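Local coordinates for protein CofB (Escherichia coli, PDB 5AX6) that serves as the minor pilin subunit of the CFA/III type IVb pilus of human enterotoxigenic strains, forming a homotrimer thought to act in pilus assembly, at residues P44-S49 and S137-V142; Y54-T59 and E73-G78; S407-T412 and G434-L439; A457-F462 and P475-V480. One frame throughout, in Å; residues are numbered along the deposited sequence.

Interaction 1. Residues P44-S49 and S137-V142; sequences PLYEQS and SAIERV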
loop_
_atom_site.group_PDB
_atom_site.type_symbol
_atom_site.label_atom_id
_atom_site.label_comp_id
_atom_site.label_asym_id
_atom_site.label_seq_id
_atom_site.Cartn_x
_atom_site.Cartn_y
_atom_site.Cartn_z
ATOM N N PRO A 44 -8.749 26.521 -23.993
ATOM C CA PRO A 44 -9.119 27.673 -24.826
ATOM C C PRO A 44 -10.127 28.602 -24.152
ATOM O O PRO A 44 -10.215 29.770 -24.528
ATOM C CB PRO A 44 -9.730 27.022 -26.087
ATOM C CG PRO A 44 -10.084 25.633 -25.678
ATOM C CD PRO A 44 -9.001 25.248 -24.688
ATOM N N LEU A 45 -10.881 28.095 -23.178
ATOM C CA LEU A 45 -11.754 28.964 -22.392
ATOM C C LEU A 45 -10.976 30.130 -21.798
ATOM O O LEU A 45 -11.508 31.227 -21.644
ATOM C CB LEU A 45 -12.430 28.173 -21.265
ATOM C CG LEU A 45 -13.461 27.107 -21.643
ATOM C CD1 LEU A 45 -13.919 26.368 -20.389
ATOM C CD2 LEU A 45 -14.656 27.734 -22.336
ATOM N N TYR A 46 -9.709 29.901 -21.462
ATOM C CA TYR A 46 -8.993 30.872 -20.638
ATOM C C TYR A 46 -7.833 31.566 -21.363
ATOM O O TYR A 46 -6.936 32.143 -20.735
ATOM C CB TYR A 46 -8.523 30.173 -19.361
ATOM C CG TYR A 46 -9.669 29.481 -18.662
ATOM C CD1 TYR A 46 -10.770 30.208 -18.220
ATOM C CD2 TYR A 46 -9.668 28.101 -18.468
ATOM C CE1 TYR A 46 -11.849 29.577 -17.592
ATOM C CE2 TYR A 46 -10.733 27.460 -17.840
ATOM C CZ TYR A 46 -11.819 28.200 -17.408
ATOM O OH TYR A 46 -12.877 27.568 -16.789
ATOM N N GLU A 47 -7.886 31.527 -22.684
ATOM C CA GLU A 47 -6.940 32.241 -23.532
ATOM C C GLU A 47 -7.533 33.550 -24.028
ATOM O O GLU A 47 -8.631 33.565 -24.583
ATOM C CB GLU A 47 -6.536 31.379 -24.723
ATOM C CG GLU A 47 -5.581 30.261 -24.373
ATOM C CD GLU A 47 -4.225 30.787 -23.935
ATOM O OE1 GLU A 47 -3.343 30.958 -24.802
ATOM O OE2 GLU A 47 -4.045 31.039 -22.722
ATOM N N GLN A 48 -6.808 34.648 -23.844
ATOM C CA GLN A 48 -7.302 35.955 -24.284
ATOM C C GLN A 48 -7.548 36.017 -25.787
ATOM O O GLN A 48 -8.311 36.852 -26.265
ATOM C CB GLN A 48 -6.320 37.060 -23.900
ATOM C CG GLN A 48 -6.327 37.435 -22.441
ATOM C CD GLN A 48 -5.467 38.663 -22.166
ATOM O OE1 GLN A 48 -4.298 38.547 -21.799
ATOM N NE2 GLN A 48 -6.046 39.846 -22.351
ATOM N N SER A 49 -6.894 35.140 -26.535
ATOM C CA SER A 49 -6.945 35.226 -27.989
ATOM C C SER A 49 -7.953 34.261 -28.585
ATOM O O SER A 49 -8.094 34.182 -29.802
ATOM C CB SER A 49 -5.564 34.963 -28.588
ATOM O OG SER A 49 -5.117 33.667 -28.251
ATOM N N SER A 137 -11.833 35.286 -18.764
ATOM C CA SER A 137 -12.017 35.288 -17.317
ATOM C C SER A 137 -12.324 33.906 -16.752
ATOM O O SER A 137 -12.924 33.079 -17.431
ATOM C CB SER A 137 -13.151 36.236 -16.941
ATOM O OG SER A 137 -13.493 36.098 -15.577
ATOM N N ALA A 138 -11.930 33.673 -15.502
ATOM C CA ALA A 138 -12.321 32.450 -14.796
ATOM C C ALA A 138 -13.836 32.387 -14.695
ATOM O O ALA A 138 -14.518 33.411 -14.734
ATOM C CB ALA A 138 -11.693 32.398 -13.408
ATOM N N ILE A 139 -14.360 31.177 -14.574
ATOM C CA ILE A 139 -15.795 30.955 -14.553
ATOM C C ILE A 139 -16.213 30.487 -13.165
ATOM O O ILE A 139 -15.731 29.453 -12.682
ATOM C CB ILE A 139 -16.202 29.909 -15.616
ATOM C CG1 ILE A 139 -15.932 30.451 -17.032
ATOM C CG2 ILE A 139 -17.661 29.503 -15.438
ATOM C CD1 ILE A 139 -15.907 29.353 -18.128
ATOM N N GLU A 140 -17.096 31.233 -12.513
ATOM C CA GLU A 140 -17.434 30.902 -11.133
ATOM C C GLU A 140 -18.748 30.167 -11.013
ATOM O O GLU A 140 -19.095 29.647 -9.945
ATOM C CB GLU A 140 -17.467 32.169 -10.265
ATOM C CG GLU A 140 -18.597 33.130 -10.562
ATOM C CD GLU A 140 -18.553 34.352 -9.647
ATOM O OE1 GLU A 140 -17.478 34.986 -9.552
ATOM O OE2 GLU A 140 -19.582 34.664 -9.011
ATOM N N ARG A 141 -19.496 30.118 -12.105
ATOM C CA ARG A 141 -20.747 29.374 -12.098
ATOM C C ARG A 141 -21.099 28.969 -13.517
ATOM O O ARG A 141 -20.850 29.736 -14.447
ATOM C CB ARG A 141 -21.887 30.213 -11.492
ATOM C CG ARG A 141 -23.088 29.373 -11.062
ATOM C CD ARG A 141 -24.174 30.229 -10.431
ATOM N NE ARG A 141 -24.934 30.997 -11.417
ATOM C CZ ARG A 141 -25.029 32.325 -11.425
ATOM N NH1 ARG A 141 -24.390 33.053 -10.517
ATOM N NH2 ARG A 141 -25.759 32.927 -12.353
ATOM N N VAL A 142 -21.671 27.778 -13.681
ATOM C CA VAL A 142 -22.169 27.361 -14.990
ATOM C C VAL A 142 -23.665 27.130 -14.899
ATOM O O VAL A 142 -24.124 26.285 -14.134
ATOM C CB VAL A 142 -21.475 26.069 -15.506
ATOM C CG1 VAL A 142 -21.952 25.744 -16.924
ATOM C CG2 VAL A 142 -19.958 26.222 -15.478
HETATM O O HOH W 1 -12.769 28.849 -14.308
#
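Leu45 and Tyr46 meet Ile139 through apolar groups, and a water adds the polar part of the contact. On the apolar side the common point is CD1 of Ile139, lying 4.2 Å from CD1 of Leu45 and 4.1 Å from CE1 of Tyr46. The isoleucine is stretched out, with CD1 anti to CA (chi2 163°), and its side chain crosses that of Tyr46 at about a right angle. Within 44-49, CB of Leu45 lies 3.7 Å above the plane of the Tyr46 ring, over its centre. The ring edge faces the backbone of 137-142: Ser137 O lies near the ring plane, 3.7 Å from CE1 of Tyr46, and this oxygen also accepts a hydrogen bond from Arg57.

The polar part passes through water 1, which donates to Tyr46 OH at 2.8 Å and accepts from Ile139 N, also at 2.8 Å. Tyr46 OH is hydrogen-bonded as well to Val25 O at the end of helix 4-25. The chemistry implies that the phenol works in two ways: its ring carbon CE1 packs on a methyl group, while its hydroxyl ties the helix end, through one water, to the start of strand 139-148.

Interaction 2. Residues Y54-T59 and E73-G78; sequences YINRTT and EFINWG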
loop_
_atom_site.group_PDB
_atom_site.type_symbol
_atom_site.label_atom_id
_atom_site.label_comp_id
_atom_site.label_asym_id
_atom_site.label_seq_id
_atom_site.Cartn_x
_atom_site.Cartn_y
_atom_site.Cartn_z
ATOM N N TYR A 54 -15.610 29.934 -26.889
ATOM C CA TYR A 54 -14.775 29.766 -25.709
ATOM C C TYR A 54 -14.706 31.019 -24.866
ATOM O O TYR A 54 -14.600 30.929 -23.647
ATOM C CB TYR A 54 -13.358 29.380 -26.099
ATOM C CG TYR A 54 -13.263 28.068 -26.823
ATOM C CD1 TYR A 54 -13.709 26.895 -26.227
ATOM C CD2 TYR A 54 -12.710 27.999 -28.098
ATOM C CE1 TYR A 54 -13.598 25.673 -26.883
ATOM C CE2 TYR A 54 -12.595 26.785 -28.757
ATOM C CZ TYR A 54 -13.046 25.637 -28.153
ATOM O OH TYR A 54 -12.941 24.423 -28.811
ATOM N N ILE A 55 -14.724 32.180 -25.514
ATOM C CA ILE A 55 -14.600 33.434 -24.767
ATOM C C ILE A 55 -15.942 33.986 -24.293
ATOM O O ILE A 55 -15.982 35.043 -23.664
ATOM C CB ILE A 55 -13.915 34.532 -25.599
ATOM C CG1 ILE A 55 -14.680 34.781 -26.899
ATOM C CG2 ILE A 55 -12.468 34.173 -25.865
ATOM C CD1 ILE A 55 -14.101 35.902 -27.738
ATOM N N ASN A 56 -17.035 33.299 -24.608
ATOM C CA ASN A 56 -18.357 33.760 -24.190
ATOM C C ASN A 56 -18.502 33.757 -22.670
ATOM O O ASN A 56 -18.242 32.743 -22.033
ATOM C CB ASN A 56 -19.460 32.885 -24.798
ATOM C CG ASN A 56 -19.582 33.052 -26.292
ATOM O OD1 ASN A 56 -18.598 33.318 -26.985
ATOM N ND2 ASN A 56 -20.800 32.908 -26.798
ATOM N N ARG A 57 -18.933 34.882 -22.100
ATOM C CA ARG A 57 -19.245 34.962 -20.665
ATOM C C ARG A 57 -20.505 35.763 -20.418
ATOM O O ARG A 57 -20.760 36.751 -21.104
ATOM C CB ARG A 57 -18.113 35.625 -19.867
ATOM C CG ARG A 57 -16.778 34.912 -19.958
ATOM C CD ARG A 57 -16.810 33.600 -19.217
ATOM N NE ARG A 57 -15.452 33.092 -19.145
ATOM C CZ ARG A 57 -14.861 32.427 -20.133
ATOM N NH1 ARG A 57 -15.527 32.156 -21.253
ATOM N NH2 ARG A 57 -13.603 32.030 -19.996
ATOM N N THR A 58 -21.262 35.364 -19.407
ATOM C CA THR A 58 -22.295 36.232 -18.870
ATOM C C THR A 58 -21.762 36.846 -17.571
ATOM O O THR A 58 -20.739 36.407 -17.045
ATOM C CB THR A 58 -23.605 35.472 -18.633
ATOM O OG1 THR A 58 -23.406 34.477 -17.620
ATOM C CG2 THR A 58 -24.052 34.779 -19.939
ATOM N N THR A 59 -22.436 37.866 -17.051
ATOM C CA THR A 59 -21.885 38.567 -15.888
ATOM C C THR A 59 -22.846 38.592 -14.704
ATOM O O THR A 59 -22.641 39.347 -13.744
ATOM C CB THR A 59 -21.498 40.013 -16.243
ATOM O OG1 THR A 59 -22.655 40.703 -16.718
ATOM C CG2 THR A 59 -20.430 40.025 -17.324
ATOM N N GLU A 73 -22.658 36.392 -25.410
ATOM C CA GLU A 73 -22.397 36.215 -23.980
ATOM C C GLU A 73 -22.831 34.828 -23.531
ATOM O O GLU A 73 -22.026 34.061 -23.015
ATOM C CB GLU A 73 -23.107 37.303 -23.158
ATOM C CG GLU A 73 -22.561 38.690 -23.471
ATOM C CD GLU A 73 -23.300 39.804 -22.756
ATOM O OE1 GLU A 73 -24.345 39.530 -22.116
ATOM O OE2 GLU A 73 -22.836 40.960 -22.859
ATOM N N PHE A 74 -24.099 34.490 -23.739
ATOM C CA PHE A 74 -24.505 33.119 -23.471
ATOM C C PHE A 74 -24.073 32.231 -24.629
ATOM O O PHE A 74 -23.625 32.712 -25.675
ATOM C CB PHE A 74 -26.012 33.005 -23.204
ATOM C CG PHE A 74 -26.887 33.341 -24.378
ATOM C CD1 PHE A 74 -27.116 32.414 -25.387
ATOM C CD2 PHE A 74 -27.533 34.570 -24.447
ATOM C CE1 PHE A 74 -27.958 32.719 -26.461
ATOM C CE2 PHE A 74 -28.379 34.881 -25.511
ATOM C CZ PHE A 74 -28.591 33.957 -26.518
ATOM N N ILE A 75 -24.200 30.929 -24.434
ATOM C CA ILE A 75 -23.831 29.964 -25.460
ATOM C C ILE A 75 -25.073 29.192 -25.889
ATOM O O ILE A 75 -25.684 28.485 -25.089
ATOM C CB ILE A 75 -22.748 29.004 -24.939
ATOM C CG1 ILE A 75 -21.458 29.790 -24.682
ATOM C CG2 ILE A 75 -22.484 27.866 -25.939
ATOM C CD1 ILE A 75 -20.353 28.934 -24.043
ATOM N N ASN A 76 -25.465 29.337 -27.145
ATOM C CA ASN A 76 -26.637 28.618 -27.622
ATOM C C ASN A 76 -26.280 27.142 -27.746
ATOM O O ASN A 76 -25.158 26.804 -28.122
ATOM C CB ASN A 76 -27.119 29.191 -28.957
ATOM C CG ASN A 76 -28.573 28.883 -29.230
ATOM O OD1 ASN A 76 -29.222 28.151 -28.477
ATOM N ND2 ASN A 76 -29.096 29.435 -30.315
ATOM N N TRP A 77 -27.211 26.260 -27.403
ATOM C CA TRP A 77 -26.912 24.828 -27.378
ATOM C C TRP A 77 -27.989 24.023 -28.105
ATOM O O TRP A 77 -29.124 24.476 -28.227
ATOM C CB TRP A 77 -26.788 24.342 -25.929
ATOM C CG TRP A 77 -26.205 22.943 -25.764
ATOM C CD1 TRP A 77 -26.895 21.791 -25.526
ATOM C CD2 TRP A 77 -24.817 22.584 -25.774
ATOM N NE1 TRP A 77 -26.025 20.731 -25.409
ATOM C CE2 TRP A 77 -24.740 21.193 -25.559
ATOM C CE3 TRP A 77 -23.626 23.301 -25.972
ATOM C CZ2 TRP A 77 -23.525 20.502 -25.525
ATOM C CZ3 TRP A 77 -22.419 22.613 -25.932
ATOM C CH2 TRP A 77 -22.380 21.230 -25.713
ATOM N N GLY A 78 -27.625 22.832 -28.580
ATOM C CA GLY A 78 -28.590 21.903 -29.149
ATOM C C GLY A 78 -28.786 22.032 -30.653
ATOM O O GLY A 78 -27.923 22.558 -31.365
HETATM O O HOH W 2 -21.355 31.858 -21.661
HETATM O O HOH W 3 -24.546 38.788 -18.862
#
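Asn56 faces 73-78 with CG anti to its own carbonyl carbon (chi1 -69°), and Ile75 has CG1 placed in the same way, beside its backbone N. The two side chains cross at a slant, CB of Asn56 lying 3.7 Å from CG1 of Ile75. The amide then donates through ND2 to Phe74 O at 3.0 Å, with an N-H...O angle of 153°. The acceptor lies close to the amide plane of Asn56, whereas the donor stands 46° out of the plane of the Phe74 carbonyl. An alanine in place of Asn56 would probably leave Phe74 O without this donor and weaken the tie between 54-59 and 73-78, with CB alone still against Ile75.

Backbone oxygens fill the rest. Glu73 O lies 3.3 Å from CB of Asn56 and accepts a bond from water 2 at 2.7 Å, a water that also makes a weak bond to Asn56 O. Arg57 O comes within 3.2 Å of CB of Glu73, and CG2 of Thr58 packs nearby, 3.8 Å from Glu73 O. Arg57 ties back to its own segment: NH1 donates to Tyr54 O at 2.8 Å and to Asn56 O at 2.9 Å, both acceptors lying in the guanidinium plane.

The carboxylate of Glu73 is hydrogen-bonded to Ser68. Both segments lean on strand 121-130: Thr58 makes backbone bonds with Phe128 and Ala130, and Ile75 with Ile126, the latter within strand 75-76, which is outermost within this chain in the seven-stranded antiparallel sheet of the pilin domain.

Interaction 3. Residues S407-T412 and G434-L439; sequences SIVADT and GQLGYL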
loop_
_atom_site.group_PDB
_atom_site.type_symbol
_atom_site.label_atom_id
_atom_site.label_comp_id
_atom_site.label_asym_id
_atom_site.label_seq_id
_atom_site.Cartn_x
_atom_site.Cartn_y
_atom_site.Cartn_z
ATOM N N SER A 407 19.644 -42.404 11.111
ATOM C CA SER A 407 20.727 -43.382 11.338
ATOM C C SER A 407 20.134 -44.591 12.040
ATOM O O SER A 407 19.201 -44.443 12.816
ATOM C CB SER A 407 21.865 -42.797 12.184
ATOM O OG SER A 407 22.726 -41.990 11.400
ATOM N N ILE A 408 20.666 -45.782 11.778
ATOM C CA ILE A 408 20.120 -46.987 12.385
ATOM C C ILE A 408 21.153 -48.097 12.326
ATOM O O ILE A 408 21.663 -48.412 11.256
ATOM C CB ILE A 408 18.806 -47.448 11.682
ATOM C CG1 ILE A 408 18.259 -48.723 12.332
ATOM C CG2 ILE A 408 19.026 -47.673 10.180
ATOM C CD1 ILE A 408 16.934 -49.211 11.709
ATOM N N VAL A 409 21.496 -48.666 13.481
ATOM C CA VAL A 409 22.393 -49.819 13.494
ATOM C C VAL A 409 21.882 -50.909 14.431
ATOM O O VAL A 409 21.194 -50.640 15.428
ATOM C CB VAL A 409 23.851 -49.438 13.898
ATOM C CG1 VAL A 409 24.487 -48.539 12.837
ATOM C CG2 VAL A 409 23.873 -48.771 15.274
ATOM N N ALA A 410 22.204 -52.146 14.071
ATOM C CA ALA A 410 21.807 -53.313 14.839
ATOM C C ALA A 410 22.784 -53.548 15.988
ATOM O O ALA A 410 23.539 -54.519 15.986
ATOM C CB ALA A 410 21.736 -54.533 13.934
ATOM N N ASP A 411 22.782 -52.642 16.958
ATOM C CA ASP A 411 23.709 -52.754 18.076
ATOM C C ASP A 411 23.381 -53.987 18.936
ATOM O O ASP A 411 22.235 -54.422 19.001
ATOM C CB ASP A 411 23.677 -51.481 18.921
ATOM C CG ASP A 411 24.943 -51.292 19.757
ATOM O OD1 ASP A 411 25.946 -51.997 19.508
ATOM O OD2 ASP A 411 24.935 -50.420 20.651
ATOM N N THR A 412 24.399 -54.546 19.580
ATOM C CA THR A 412 24.209 -55.667 20.502
ATOM C C THR A 412 25.056 -55.429 21.750
ATOM O O THR A 412 25.891 -54.532 21.761
ATOM C CB THR A 412 24.590 -57.007 19.856
ATOM O OG1 THR A 412 25.952 -56.950 19.407
ATOM C CG2 THR A 412 23.672 -57.305 18.669
ATOM N N GLY A 434 30.029 -49.530 17.831
ATOM C CA GLY A 434 29.127 -50.561 18.320
ATOM C C GLY A 434 29.543 -51.963 17.899
ATOM O O GLY A 434 30.443 -52.135 17.071
ATOM N N GLN A 435 28.891 -52.966 18.484
ATOM C CA GLN A 435 29.084 -54.362 18.088
ATOM C C GLN A 435 27.848 -54.807 17.326
ATOM O O GLN A 435 26.810 -55.074 17.933
ATOM C CB GLN A 435 29.317 -55.254 19.311
ATOM C CG GLN A 435 29.562 -56.725 18.984
ATOM C CD GLN A 435 29.389 -57.635 20.199
ATOM O OE1 GLN A 435 30.358 -58.189 20.719
ATOM N NE2 GLN A 435 28.148 -57.794 20.650
ATOM N N LEU A 436 27.941 -54.892 16.000
ATOM C CA LEU A 436 26.720 -54.958 15.199
ATOM C C LEU A 436 26.269 -56.375 14.850
ATOM O O LEU A 436 27.071 -57.234 14.487
ATOM C CB LEU A 436 26.890 -54.134 13.915
ATOM C CG LEU A 436 27.164 -52.632 14.110
ATOM C CD1 LEU A 436 26.876 -51.844 12.835
ATOM C CD2 LEU A 436 26.394 -52.036 15.298
ATOM N N GLY A 437 24.966 -56.609 14.978
ATOM C CA GLY A 437 24.362 -57.847 14.516
ATOM C C GLY A 437 23.727 -57.627 13.155
ATOM O O GLY A 437 24.168 -56.748 12.401
ATOM N N TYR A 438 22.705 -58.415 12.827
ATOM C CA TYR A 438 21.993 -58.244 11.562
ATOM C C TYR A 438 20.700 -57.487 11.816
ATOM O O TYR A 438 19.964 -57.795 12.744
ATOM C CB TYR A 438 21.668 -59.581 10.897
ATOM C CG TYR A 438 22.829 -60.536 10.807
ATOM C CD1 TYR A 438 24.137 -60.073 10.769
ATOM C CD2 TYR A 438 22.615 -61.906 10.761
ATOM C CE1 TYR A 438 25.210 -60.958 10.691
ATOM C CE2 TYR A 438 23.676 -62.796 10.691
ATOM C CZ TYR A 438 24.968 -62.316 10.655
ATOM O OH TYR A 438 26.016 -63.200 10.580
ATOM N N LEU A 439 20.429 -56.493 10.986
ATOM C CA LEU A 439 19.219 -55.700 11.137
ATOM C C LEU A 439 17.998 -56.422 10.555
ATOM O O LEU A 439 18.055 -56.935 9.436
ATOM C CB LEU A 439 19.426 -54.352 10.441
ATOM C CG LEU A 439 18.459 -53.208 10.654
ATOM C CD1 LEU A 439 18.395 -52.867 12.140
ATOM C CD2 LEU A 439 18.957 -52.028 9.817
#
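Thr412 OG1 is gripped twice by Gln435. It donates to Gln435 O over a short 2.5 Å, from 41° above that carbonyl's plane, and accepts from Gln435 NE2 at 2.7 Å. The glutamine leaves its backbone with CG anti to N and runs on extended, and its amide meets the hydroxyl nearly in the amide plane, the bond close to straight at 165°. Thr412 N adds a weak bond to Gln435 O.

Asp411 supplies a second polar centre. Its OD1 accepts from Gln435 N at 3.3 Å, met nearly along the C-O axis, and weakly from Thr412 N; OD2 accepts from Ala421 N. Next to these groups the backbones of Asp411 and Leu436 form a single beta bridge, with Gly437 N donating to Ala410 O at 2.7 Å. Ala410 centres an inverse gamma turn, which swings the chain out of strand 398-409. A side chain on Gly434, whose phi is positive, would run into Asp411 OD1.

Apolar groups continue beyond the bridge: CD1 of Ile408 touches CD2 of Leu439 at 4.0 Å, and CB of Val409 touches CD2 of Leu436 at 3.9 Å. Ile408 and Val409 also pair antiparallel with a strand of a neighbouring subunit. The three backbone N-H groups at the buried Asp411 carboxylate, one of them only weakly bonded, would probably favour its charged form.

Interaction 4. Residues A457-F462 and P475-V480; sequences ATMGVF and PKFLSV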
loop_
_atom_site.group_PDB
_atom_site.type_symbol
_atom_site.label_atom_id
_atom_site.label_comp_id
_atom_site.label_asym_id
_atom_site.label_seq_id
_atom_site.Cartn_x
_atom_site.Cartn_y
_atom_site.Cartn_z
ATOM N N ALA A 457 9.273 -46.585 18.635
ATOM C CA ALA A 457 9.853 -47.469 17.638
ATOM C C ALA A 457 10.242 -48.809 18.227
ATOM O O ALA A 457 10.725 -48.880 19.362
ATOM C CB ALA A 457 11.083 -46.806 17.001
ATOM N N THR A 458 10.053 -49.871 17.453
ATOM C CA THR A 458 10.696 -51.140 17.782
ATOM C C THR A 458 11.709 -51.462 16.694
ATOM O O THR A 458 11.517 -51.090 15.537
ATOM C CB THR A 458 9.683 -52.302 17.915
ATOM O OG1 THR A 458 8.962 -52.446 16.686
ATOM C CG2 THR A 458 8.699 -52.017 19.037
ATOM N N MET A 459 12.785 -52.145 17.076
ATOM C CA MET A 459 13.791 -52.610 16.131
ATOM C C MET A 459 14.040 -54.093 16.351
ATOM O O MET A 459 14.180 -54.530 17.488
ATOM C CB MET A 459 15.110 -51.840 16.299
ATOM C CG MET A 459 16.229 -52.294 15.343
ATOM S SD MET A 459 17.842 -51.556 15.720
ATOM C CE MET A 459 17.306 -49.888 16.072
ATOM N N GLY A 460 14.107 -54.854 15.265
ATOM C CA GLY A 460 14.485 -56.254 15.328
ATOM C C GLY A 460 15.949 -56.427 14.986
ATOM O O GLY A 460 16.428 -55.895 13.984
ATOM N N VAL A 461 16.667 -57.172 15.826
ATOM C CA VAL A 461 18.092 -57.408 15.632
ATOM C C VAL A 461 18.436 -58.870 15.930
ATOM O O VAL A 461 17.970 -59.429 16.919
ATOM C CB VAL A 461 18.937 -56.477 16.535
ATOM C CG1 VAL A 461 20.408 -56.905 16.552
ATOM C CG2 VAL A 461 18.796 -55.007 16.078
ATOM N N PHE A 462 19.228 -59.485 15.061
ATOM C CA PHE A 462 19.759 -60.813 15.342
ATOM C C PHE A 462 21.216 -60.713 15.754
ATOM O O PHE A 462 22.021 -60.124 15.044
ATOM C CB PHE A 462 19.628 -61.740 14.133
ATOM C CG PHE A 462 20.220 -63.113 14.367
ATOM C CD1 PHE A 462 19.564 -64.033 15.168
ATOM C CD2 PHE A 462 21.438 -63.465 13.805
ATOM C CE1 PHE A 462 20.109 -65.291 15.394
ATOM C CE2 PHE A 462 21.986 -64.722 14.023
ATOM C CZ PHE A 462 21.322 -65.632 14.820
ATOM N N PRO A 475 15.297 -47.243 20.909
ATOM C CA PRO A 475 16.745 -47.317 21.140
ATOM C C PRO A 475 17.534 -46.053 20.758
ATOM O O PRO A 475 17.211 -45.391 19.771
ATOM C CB PRO A 475 17.177 -48.489 20.259
ATOM C CG PRO A 475 16.163 -48.566 19.186
ATOM C CD PRO A 475 14.885 -47.957 19.687
ATOM N N LYS A 476 18.567 -45.740 21.539
ATOM C CA LYS A 476 19.423 -44.583 21.267
ATOM C C LYS A 476 20.219 -44.752 19.980
ATOM O O LYS A 476 20.823 -43.788 19.489
ATOM C CB LYS A 476 20.397 -44.341 22.424
ATOM C CG LYS A 476 21.307 -45.541 22.680
ATOM C CD LYS A 476 22.408 -45.217 23.669
ATOM C CE LYS A 476 23.301 -46.439 23.888
ATOM N NZ LYS A 476 24.267 -46.248 25.000
ATOM N N PHE A 477 20.248 -45.970 19.445
ATOM C CA PHE A 477 20.943 -46.195 18.182
ATOM C C PHE A 477 19.969 -46.259 17.003
ATOM O O PHE A 477 20.219 -46.922 15.988
ATOM C CB PHE A 477 21.822 -47.458 18.243
ATOM C CG PHE A 477 21.200 -48.625 18.965
ATOM C CD1 PHE A 477 20.352 -49.501 18.299
ATOM C CD2 PHE A 477 21.502 -48.874 20.305
ATOM C CE1 PHE A 477 19.795 -50.600 18.963
ATOM C CE2 PHE A 477 20.944 -49.969 20.974
ATOM C CZ PHE A 477 20.096 -50.827 20.299
ATOM N N LEU A 478 18.864 -45.532 17.152
ATOM C CA LEU A 478 17.940 -45.236 16.062
ATOM C C LEU A 478 17.630 -43.758 16.170
ATOM O O LEU A 478 17.207 -43.288 17.229
ATOM C CB LEU A 478 16.651 -46.067 16.149
ATOM C CG LEU A 478 15.551 -45.694 15.150
ATOM C CD1 LEU A 478 16.031 -45.925 13.723
ATOM C CD2 LEU A 478 14.237 -46.471 15.403
ATOM N N SER A 479 17.863 -43.006 15.099
ATOM C CA SER A 479 17.530 -41.591 15.135
ATOM C C SER A 479 16.691 -41.228 13.929
ATOM O O SER A 479 16.719 -41.921 12.915
ATOM C CB SER A 479 18.790 -40.725 15.190
ATOM O OG SER A 479 19.557 -40.857 14.008
ATOM N N VAL A 480 15.946 -40.131 14.044
ATOM C CA VAL A 480 15.027 -39.747 12.993
ATOM C C VAL A 480 15.087 -38.254 12.745
ATOM O O VAL A 480 15.414 -37.484 13.651
ATOM C CB VAL A 480 13.568 -40.119 13.351
ATOM C CG1 VAL A 480 13.360 -41.625 13.283
ATOM C CG2 VAL A 480 13.174 -39.524 14.721
#
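Met459 extends from its strand toward Pro475, Phe477 and Leu478, CG anti to the backbone N (chi1 179°), and then bends at chi3 (-42°), which sets CE aside among these three partners. That methyl lies 3.6 Å from CG of Pro475, 3.8 Å from CD1 of Phe477 and 3.9 Å from CB of Leu478. The methionine and proline side chains cross obliquely. The sulfur is set differently: SD lies in the plane of the Phe477 ring, at its edge, 5.2 Å from the centroid. One ring face carries CB of Pro475, 3.6 Å above the plane and offset toward the rim, so proline and methionine meet the ring from different directions. An alanine in place of Met459 would probably open a gap between Pro475, Phe477 and Leu478, leaving the ring edge without its sulfur partner. Farther along, CB of Ala457 meets CD2 of Leu478 at 3.6 Å.

Leu478 N donates to Pro475 O, closing a type I beta turn that leads into strand 478-487. Phe477 also packs edge-to-face on Tyr472. The arrangement is a Met-aromatic contact within apolar packing between two antiparallel sheets, one holding strand 452-463 and the other strand 478-487, in the C-terminal domain.

The contacts fall into two pairs at opposite ends of the elongated chain, the centres of interactions 1 and 3 lying about 98 Å apart. Interactions 1 and 2 both reach the sheet of the pilin domain and are joined by Arg57 of interaction 2, whose NH2 bonds to Leu45 O and Ser137 O of interaction 1. Interactions 3 and 4, with centres about 8 Å apart, share two sheets of the C-terminal domain through Tyr438 N to Phe462 O and Ser407 O to Ser479 N. All four are largely buried. Interaction 4 is wholly buried and apolar; interaction 3 is rich in polar bonds where strand becomes loop, beside a subunit interface. Waters bridge the segments of interactions 1 and 2, where loops meet strand ends.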